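Local coordinates for protein DNMT2 (Spodoptera frugiperda, PDB 4H0N) that probably methylates carbon 5 of a cytosine in the anticodon loop of tRNA(Asp), using S-adenosyl-L-methionine as methyl donor, and probably also methylates cytosine in DNA, at residues A19-S23 / I324-K329; L109-Y114 / R168-T172; C164-R168 / K329-E333. The protein carries 3 engineered substitutions. Residues are numbered along the deposited sequence.

Interaction 1 of 3, residues A19-S23 / I324-K329; sequences AWKES and ISELLK
Two helical segments, 19-23 on helix 15-23 and 324-329 on helix 321-332, cross with a signed angle of -56°, their axes 8.1 Å apart at closest approach. The tight approach illustrates what small side chains permit at a helix crossing: A19 and S325 face each other, with the A19 CA and S325 CA atoms 4.7 Å apart. S325, in the t rotamer, sends its OG to the backbone of the other helix: S325 OG lies 3.4 Å from A19 O, where at most a weak hydrogen bond can form. This pairing belongs to the class I, Rossmann-like methyltransferase fold of the C5-methyltransferases, in which the C-terminal helix lies beside the first helix of the cofactor-binding core; the I324 side chain is about 7 Å from the bound S-adenosyl-L-homocysteine. Apolar groups fill the crossing towards the sheet: A19 CB meets I324 CG2 at 3.6 Å, and W20 (chi1 t) brings W20 CE3 to 3.6 Å from L328 CD1, L328 being m,t. L116 of strand 114-119 lies beneath I324 and L328. S23, in the p rotamer, folds back so that S23 OG donates to W20 O at 2.5 Å, while S23 CB sits 4.2 Å from L328 CB.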
loop_
_atom_site.group_PDB
_atom_site.type_symbol
_atom_site.label_atom_id
_atom_site.label_comp_id
_atom_site.label_asym_id
_atom_site.label_seq_id
_atom_site.Cartn_x
_atom_site.Cartn_y
_atom_site.Cartn_z
ATOM N N ALA A 19 6.298 8.672 -3.283
ATOM C CA ALA A 19 7.425 8.296 -2.445
ATOM C C ALA A 19 8.753 8.753 -3.049
ATOM O O ALA A 19 9.685 9.115 -2.325
ATOM C CB ALA A 19 7.424 6.794 -2.211
ATOM N N TRP A 20 8.835 8.737 -4.374
ATOM C CA TRP A 20 10.033 9.192 -5.067
ATOM C C TRP A 20 10.306 10.667 -4.785
ATOM O O TRP A 20 11.457 11.073 -4.616
ATOM C CB TRP A 20 9.907 8.972 -6.573
ATOM C CG TRP A 20 11.138 9.379 -7.306
ATOM C CD1 TRP A 20 11.325 10.521 -8.033
ATOM C CD2 TRP A 20 12.373 8.661 -7.364
ATOM N NE1 TRP A 20 12.596 10.549 -8.546
ATOM C CE2 TRP A 20 13.261 9.419 -8.146
ATOM C CE3 TRP A 20 12.809 7.442 -6.831
ATOM C CZ2 TRP A 20 14.563 9.002 -8.411
ATOM C CZ3 TRP A 20 14.101 7.030 -7.096
ATOM C CH2 TRP A 20 14.963 7.806 -7.878
ATOM N N LYS A 21 9.242 11.466 -4.738
ATOM C CA LYS A 21 9.361 12.882 -4.417
ATOM C C LYS A 21 9.868 13.075 -3.000
ATOM O O LYS A 21 10.773 13.868 -2.764
ATOM C CB LYS A 21 8.017 13.591 -4.584
ATOM C CG LYS A 21 7.631 13.862 -6.025
ATOM C CD LYS A 21 6.307 14.616 -6.107
ATOM C CE LYS A 21 5.901 14.876 -7.554
ATOM N NZ LYS A 21 4.728 15.793 -7.655
ATOM N N GLU A 22 9.281 12.342 -2.062
ATOM C CA GLU A 22 9.645 12.476 -0.659
ATOM C C GLU A 22 11.111 12.134 -0.392
ATOM O O GLU A 22 11.696 12.623 0.572
ATOM C CB GLU A 22 8.724 11.625 0.219
ATOM C CG GLU A 22 7.724 12.431 1.028
ATOM C CD GLU A 22 8.307 12.955 2.331
ATOM O OE1 GLU A 22 8.226 14.179 2.574
ATOM O OE2 GLU A 22 8.834 12.143 3.121
ATOM N N SER A 23 11.704 11.315 -1.257
ATOM C CA SER A 23 13.085 10.862 -1.075
ATOM C C SER A 23 14.104 11.960 -1.348
ATOM O O SER A 23 15.210 11.930 -0.809
ATOM C CB SER A 23 13.382 9.646 -1.966
ATOM O OG SER A 23 13.358 9.985 -3.345
ATOM N N ILE A 324 8.490 3.596 1.647
ATOM C CA ILE A 324 9.146 3.443 0.349
ATOM C C ILE A 324 10.199 4.523 0.125
ATOM O O ILE A 324 11.275 4.260 -0.419
ATOM C CB ILE A 324 8.125 3.442 -0.801
ATOM C CG1 ILE A 324 7.234 2.212 -0.692
ATOM C CG2 ILE A 324 8.820 3.458 -2.155
ATOM C CD1 ILE A 324 6.258 2.120 -1.788
ATOM N N SER A 325 9.882 5.735 0.564
ATOM C CA SER A 325 10.821 6.838 0.498
ATOM C C SER A 325 12.091 6.479 1.269
ATOM O O SER A 325 13.210 6.735 0.809
ATOM C CB SER A 325 10.179 8.100 1.064
ATOM O OG SER A 325 10.994 9.234 0.830
ATOM N N GLU A 326 11.920 5.859 2.432
ATOM C CA GLU A 326 13.068 5.431 3.228
ATOM C C GLU A 326 13.883 4.314 2.578
ATOM O O GLU A 326 15.102 4.275 2.723
ATOM C CB GLU A 326 12.637 5.038 4.643
ATOM C CG GLU A 326 12.163 6.218 5.476
ATOM C CD GLU A 326 13.211 7.314 5.587
ATOM O OE1 GLU A 326 14.376 7.006 5.929
ATOM O OE2 GLU A 326 12.873 8.487 5.321
ATOM N N LEU A 327 13.216 3.405 1.870
ATOM C CA LEU A 327 13.910 2.321 1.177
ATOM C C LEU A 327 14.611 2.851 -0.068
ATOM O O LEU A 327 15.710 2.407 -0.410
ATOM C CB LEU A 327 12.939 1.201 0.799
ATOM C CG LEU A 327 12.354 0.348 1.926
ATOM C CD1 LEU A 327 11.247 -0.534 1.396
ATOM C CD2 LEU A 327 13.426 -0.496 2.581
ATOM N N LEU A 328 13.970 3.805 -0.742
ATOM C CA LEU A 328 14.583 4.476 -1.888
ATOM C C LEU A 328 15.896 5.153 -1.503
ATOM O O LEU A 328 16.870 5.082 -2.252
ATOM C CB LEU A 328 13.621 5.487 -2.522
ATOM C CG LEU A 328 12.501 4.916 -3.398
ATOM C CD1 LEU A 328 11.508 6.003 -3.779
ATOM C CD2 LEU A 328 13.074 4.271 -4.640
ATOM N N LYS A 329 15.925 5.798 -0.338
ATOM C CA LYS A 329 17.166 6.388 0.170
ATOM C C LYS A 329 18.242 5.323 0.341
ATOM O O LYS A 329 19.395 5.525 -0.040
ATOM C CB LYS A 329 16.939 7.108 1.500
ATOM C CG LYS A 329 16.077 8.345 1.383
ATOM C CD LYS A 329 15.754 8.925 2.746
ATOM C CE LYS A 329 14.586 9.884 2.649
ATOM N NZ LYS A 329 14.614 10.902 3.731
#

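Interaction 2 of 3, residues L109-Y114 / R168-T172; sequences LDNVDY and RNNLT
Two type I beta turns flank the paired ends of neighbouring antiparallel strands in a Rossmann-like methyltransferase sheet: L109 to V112, leading into strand 114-119, and R168 to L171, leaving strand 161-168. Each turn is closed by a weak backbone bond, V112 N to L109 O at 3.1 Å and L171 N to R168 O at 3.4 Å. The amide of R168, the residue most covered, continues the sheet, R168 N donating to D113 O at 3.1 Å, with the D113 CA and R168 CA atoms 5.4 Å apart. The side chain (chi1 m, chi2 near -98°, chi3 t) then runs back along segment 109-114 to the first turn, where R168 NH1 makes a weak hydrogen bond to D110 O at 3.3 Å, with V112 O 2.7 Å from R168 NH1 but too poorly angled to bond. C139 takes a weak bond from NE of the same guanidinium. D113, chi1 m, flanks the arginine: D113 OD1 is 3.5 Å from R168 CG and forms a long salt bridge of 4.0 Å with R168 NH1. L171 closes the other end, its CA-to-CB bond directed toward segment 109-114. With chi1 near -38° and chi2 t, L171 reaches D113, L171 CD1 lying 3.9 Å from D113 CB, and it also touches the Y114 ring, which stacks on F332: L171 CD1 stands 3.8 Å from Y114 CZ and 3.7 Å from Y114 OH.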
loop_
_atom_site.group_PDB
_atom_site.type_symbol
_atom_site.label_atom_id
_atom_site.label_comp_id
_atom_site.label_asym_id
_atom_site.label_seq_id
_atom_site.Cartn_x
_atom_site.Cartn_y
_atom_site.Cartn_z
ATOM N N LEU A 109 16.716 -6.523 -19.733
ATOM C CA LEU A 109 16.506 -5.150 -19.301
ATOM C C LEU A 109 17.872 -4.568 -18.965
ATOM O O LEU A 109 18.146 -4.207 -17.818
ATOM C CB LEU A 109 15.556 -5.096 -18.101
ATOM C CG LEU A 109 14.134 -5.594 -18.405
ATOM C CD1 LEU A 109 13.208 -5.486 -17.200
ATOM C CD2 LEU A 109 13.538 -4.865 -19.603
ATOM N N ASP A 110 18.718 -4.488 -19.992
ATOM C CA ASP A 110 20.144 -4.184 -19.853
ATOM C C ASP A 110 20.442 -2.856 -19.152
ATOM O O ASP A 110 21.462 -2.727 -18.475
ATOM C CB ASP A 110 20.824 -4.197 -21.231
ATOM C CG ASP A 110 20.427 -5.401 -22.078
ATOM O OD1 ASP A 110 20.072 -5.207 -23.264
ATOM O OD2 ASP A 110 20.484 -6.542 -21.567
ATOM N N ASN A 111 19.552 -1.878 -19.319
ATOM C CA ASN A 111 19.733 -0.543 -18.750
ATOM C C ASN A 111 19.272 -0.437 -17.295
ATOM O O ASN A 111 19.786 0.393 -16.539
ATOM C CB ASN A 111 19.002 0.507 -19.597
ATOM C CG ASN A 111 19.516 1.928 -19.361
ATOM O OD1 ASN A 111 19.760 2.668 -20.312
ATOM N ND2 ASN A 111 19.674 2.312 -18.098
ATOM N N VAL A 112 18.295 -1.252 -16.911
ATOM C CA VAL A 112 17.739 -1.186 -15.565
ATOM C C VAL A 112 18.780 -1.458 -14.477
ATOM O O VAL A 112 19.365 -2.539 -14.416
ATOM C CB VAL A 112 16.555 -2.143 -15.404
ATOM C CG1 VAL A 112 16.024 -2.085 -13.983
ATOM C CG2 VAL A 112 15.459 -1.784 -16.397
ATOM N N ASP A 113 19.000 -0.460 -13.620
ATOM C CA ASP A 113 20.018 -0.540 -12.570
ATOM C C ASP A 113 19.434 -0.750 -11.175
ATOM O O ASP A 113 20.015 -1.448 -10.343
ATOM C CB ASP A 113 20.885 0.724 -12.567
ATOM C CG ASP A 113 21.964 0.697 -13.631
ATOM O OD1 ASP A 113 22.477 -0.398 -13.933
ATOM O OD2 ASP A 113 22.303 1.776 -14.159
ATOM N N TYR A 114 18.292 -0.133 -10.915
ATOM C CA TYR A 114 17.705 -0.195 -9.593
ATOM C C TYR A 114 16.278 -0.711 -9.655
ATOM O O TYR A 114 15.475 -0.247 -10.459
ATOM C CB TYR A 114 17.722 1.189 -8.950
ATOM C CG TYR A 114 19.047 1.907 -9.053
ATOM C CD1 TYR A 114 19.312 2.763 -10.116
ATOM C CD2 TYR A 114 20.026 1.747 -8.079
ATOM C CE1 TYR A 114 20.518 3.435 -10.212
ATOM C CE2 TYR A 114 21.236 2.415 -8.166
ATOM C CZ TYR A 114 21.478 3.256 -9.234
ATOM O OH TYR A 114 22.684 3.920 -9.326
ATOM N N ARG A 168 22.260 -3.349 -9.254
ATOM C CA ARG A 168 23.380 -3.896 -10.023
ATOM C C ARG A 168 24.660 -3.857 -9.201
ATOM O O ARG A 168 24.956 -2.854 -8.548
ATOM C CB ARG A 168 23.563 -3.136 -11.339
ATOM C CG ARG A 168 22.646 -3.615 -12.452
ATOM C CD ARG A 168 23.352 -4.592 -13.384
ATOM N NE ARG A 168 22.421 -5.527 -14.016
ATOM C CZ ARG A 168 21.544 -5.200 -14.965
ATOM N NH1 ARG A 168 21.460 -3.950 -15.398
ATOM N NH2 ARG A 168 20.743 -6.126 -15.478
ATOM N N ASN A 169 25.424 -4.947 -9.232
ATOM C CA ASN A 169 26.564 -5.080 -8.329
ATOM C C ASN A 169 27.798 -4.295 -8.723
ATOM O O ASN A 169 28.763 -4.254 -7.969
ATOM C CB ASN A 169 26.923 -6.548 -8.064
ATOM C CG ASN A 169 27.246 -7.327 -9.329
ATOM O OD1 ASN A 169 27.595 -6.758 -10.365
ATOM N ND2 ASN A 169 27.140 -8.648 -9.243
ATOM N N ASN A 170 27.768 -3.666 -9.891
ATOM C CA ASN A 170 28.914 -2.883 -10.348
ATOM C C ASN A 170 28.800 -1.409 -9.969
ATOM O O ASN A 170 29.637 -0.587 -10.342
ATOM C CB ASN A 170 29.118 -3.046 -11.852
ATOM C CG ASN A 170 27.843 -2.827 -12.639
ATOM O OD1 ASN A 170 26.756 -2.738 -12.070
ATOM N ND2 ASN A 170 27.969 -2.753 -13.958
ATOM N N LEU A 171 27.752 -1.087 -9.222
ATOM C CA LEU A 171 27.584 0.241 -8.666
ATOM C C LEU A 171 27.878 0.117 -7.179
ATOM O O LEU A 171 27.327 -0.754 -6.505
ATOM C CB LEU A 171 26.152 0.725 -8.892
ATOM C CG LEU A 171 25.540 0.336 -10.243
ATOM C CD1 LEU A 171 24.056 0.674 -10.300
ATOM C CD2 LEU A 171 26.291 1.001 -11.388
ATOM N N THR A 172 28.760 0.970 -6.674
ATOM C CA THR A 172 29.203 0.880 -5.287
ATOM C C THR A 172 28.073 1.118 -4.310
ATOM O O THR A 172 27.554 2.233 -4.218
ATOM C CB THR A 172 30.282 1.912 -4.986
ATOM O OG1 THR A 172 29.872 3.188 -5.502
ATOM C CG2 THR A 172 31.598 1.493 -5.618
#

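Interaction 3 of 3, residues C164-R168 / K329-E333; sequences CTARR and KILFE
Packing around L331, the most covered residue, forms one part of this contact between the extended segment 164-168, on strand 161-168, and the last residues of the chain, 329-333, at the end of helix 321-332. The backbones come nearest at T165 and L331, whose CA atoms are 5.8 Å apart. L331, with chi1 t and chi2 p, lays its CD1 between two side chains that the strand's alternation places on one face: L331 CD1 is 3.7 Å from T165 CB and 4.0 Å from R167 CB. The same L331 CD1 rests 3.5 Å from the peptide oxygen A166 O, whereas the A166 side chain points away, to helix 127-138 on the opposite face. Polar contact falls to R167. Extended through chi1 t and chi2 t, it donates R167 NH1 to L331 O at 2.9 Å, with an N-H...O angle of 150°. Because the chain stops at E333, no amide exists four residues on to donate to that carbonyl, and R167 NH1 supplies a donor instead. L171 O accepts a weak bond from R167 NH2. A terminal helix laid on the sheet, with helix 127-138 covering the reverse side, is the alpha/beta/alpha sandwich of class I methyltransferases.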
loop_
_atom_site.group_PDB
_atom_site.type_symbol
_atom_site.label_atom_id
_atom_site.label_comp_id
_atom_site.label_asym_id
_atom_site.label_seq_id
_atom_site.Cartn_x
_atom_site.Cartn_y
_atom_site.Cartn_z
ATOM N N CYS A 164 11.837 -5.662 -1.485
ATOM C CA CYS A 164 13.130 -6.042 -2.017
ATOM C C CYS A 164 13.766 -4.854 -2.728
ATOM O O CYS A 164 13.198 -4.309 -3.676
ATOM C CB CYS A 164 12.981 -7.220 -2.979
ATOM S SG CYS A 164 14.547 -7.776 -3.685
ATOM N N THR A 165 14.930 -4.432 -2.248
ATOM C CA THR A 165 15.709 -3.415 -2.944
ATOM C C THR A 165 16.829 -4.108 -3.712
ATOM O O THR A 165 17.803 -4.566 -3.121
ATOM C CB THR A 165 16.286 -2.363 -1.977
ATOM O OG1 THR A 165 16.875 -3.017 -0.848
ATOM C CG2 THR A 165 15.189 -1.430 -1.489
ATOM N N ALA A 166 16.666 -4.210 -5.028
ATOM C CA ALA A 166 17.619 -4.919 -5.874
ATOM C C ALA A 166 18.422 -3.928 -6.698
ATOM O O ALA A 166 17.900 -2.908 -7.144
ATOM C CB ALA A 166 16.905 -5.906 -6.772
ATOM N N ARG A 167 19.690 -4.248 -6.910
ATOM C CA ARG A 167 20.642 -3.283 -7.423
ATOM C C ARG A 167 21.760 -3.991 -8.198
ATOM O O ARG A 167 22.155 -5.107 -7.848
ATOM C CB ARG A 167 21.226 -2.534 -6.234
ATOM C CG ARG A 167 21.886 -1.236 -6.552
ATOM C CD ARG A 167 22.555 -0.715 -5.303
ATOM N NE ARG A 167 23.828 -0.070 -5.605
ATOM C CZ ARG A 167 24.052 1.229 -5.472
ATOM N NH1 ARG A 167 23.090 2.028 -5.024
ATOM N NH2 ARG A 167 25.241 1.726 -5.775
ATOM N N ARG A 168 22.260 -3.349 -9.254
ATOM C CA ARG A 168 23.380 -3.896 -10.023
ATOM C C ARG A 168 24.660 -3.857 -9.201
ATOM O O ARG A 168 24.956 -2.854 -8.548
ATOM C CB ARG A 168 23.563 -3.136 -11.339
ATOM C CG ARG A 168 22.646 -3.615 -12.452
ATOM C CD ARG A 168 23.352 -4.592 -13.384
ATOM N NE ARG A 168 22.421 -5.527 -14.016
ATOM C CZ ARG A 168 21.544 -5.200 -14.965
ATOM N NH1 ARG A 168 21.460 -3.950 -15.398
ATOM N NH2 ARG A 168 20.743 -6.126 -15.478
ATOM N N LYS A 329 15.925 5.798 -0.338
ATOM C CA LYS A 329 17.166 6.388 0.170
ATOM C C LYS A 329 18.242 5.323 0.341
ATOM O O LYS A 329 19.395 5.525 -0.040
ATOM C CB LYS A 329 16.939 7.108 1.500
ATOM C CG LYS A 329 16.077 8.345 1.383
ATOM C CD LYS A 329 15.754 8.925 2.746
ATOM C CE LYS A 329 14.586 9.884 2.649
ATOM N NZ LYS A 329 14.614 10.902 3.731
ATOM N N ILE A 330 17.856 4.187 0.906
ATOM C CA ILE A 330 18.788 3.095 1.131
ATOM C C ILE A 330 19.262 2.492 -0.193
ATOM O O ILE A 330 20.460 2.283 -0.400
ATOM C CB ILE A 330 18.151 2.016 2.023
ATOM C CG1 ILE A 330 18.056 2.527 3.460
ATOM C CG2 ILE A 330 18.946 0.726 1.975
ATOM C CD1 ILE A 330 17.329 1.600 4.386
ATOM N N LEU A 331 18.316 2.239 -1.092
ATOM C CA LEU A 331 18.610 1.630 -2.383
ATOM C C LEU A 331 19.604 2.440 -3.221
ATOM O O LEU A 331 20.386 1.876 -3.989
ATOM C CB LEU A 331 17.311 1.419 -3.169
ATOM C CG LEU A 331 17.415 0.813 -4.576
ATOM C CD1 LEU A 331 18.160 -0.517 -4.550
ATOM C CD2 LEU A 331 16.039 0.648 -5.207
ATOM N N PHE A 332 19.582 3.759 -3.066
ATOM C CA PHE A 332 20.383 4.636 -3.913
ATOM C C PHE A 332 21.623 5.203 -3.224
ATOM O O PHE A 332 22.376 5.970 -3.824
ATOM C CB PHE A 332 19.520 5.770 -4.474
ATOM C CG PHE A 332 18.556 5.323 -5.537
ATOM C CD1 PHE A 332 18.801 5.602 -6.874
ATOM C CD2 PHE A 332 17.415 4.606 -5.206
ATOM C CE1 PHE A 332 17.917 5.182 -7.860
ATOM C CE2 PHE A 332 16.535 4.187 -6.186
ATOM C CZ PHE A 332 16.784 4.476 -7.513
ATOM N N GLU A 333 21.845 4.825 -1.971
ATOM C CA GLU A 333 23.014 5.322 -1.261
ATOM C C GLU A 333 24.277 4.624 -1.766
ATOM O O GLU A 333 25.054 5.193 -2.537
ATOM C CB GLU A 333 22.858 5.135 0.249
ATOM C CG GLU A 333 23.198 3.741 0.735
ATOM C CD GLU A 333 22.829 3.522 2.193
ATOM O OE1 GLU A 333 23.444 2.643 2.834
ATOM O OE2 GLU A 333 21.921 4.219 2.698
#

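Overall arrangement
All three contacts lie within one Rossmann-like domain. The segments come in the order 19-23, 109-114, 164-168 running on into 168-172, then 324-329 running on into 329-333. Interaction 2 is nested within the loop closed by interaction 1; interactions 1 and 3 cross. Interaction 3 stands between the others: centre to centre, it is about 11 Å from interaction 1 and about 10 Å from interaction 2, and those two are about 19 Å apart. It shares K329 and helix 321-332 with the first and R168 with the second. F332 joins them: F332 CZ is 3.7 Å from W20 CZ3, and F332 CE1 is 3.6 Å from Y114 CD1. The chain's C-terminal helix thereby unites sheet and N-terminal helix.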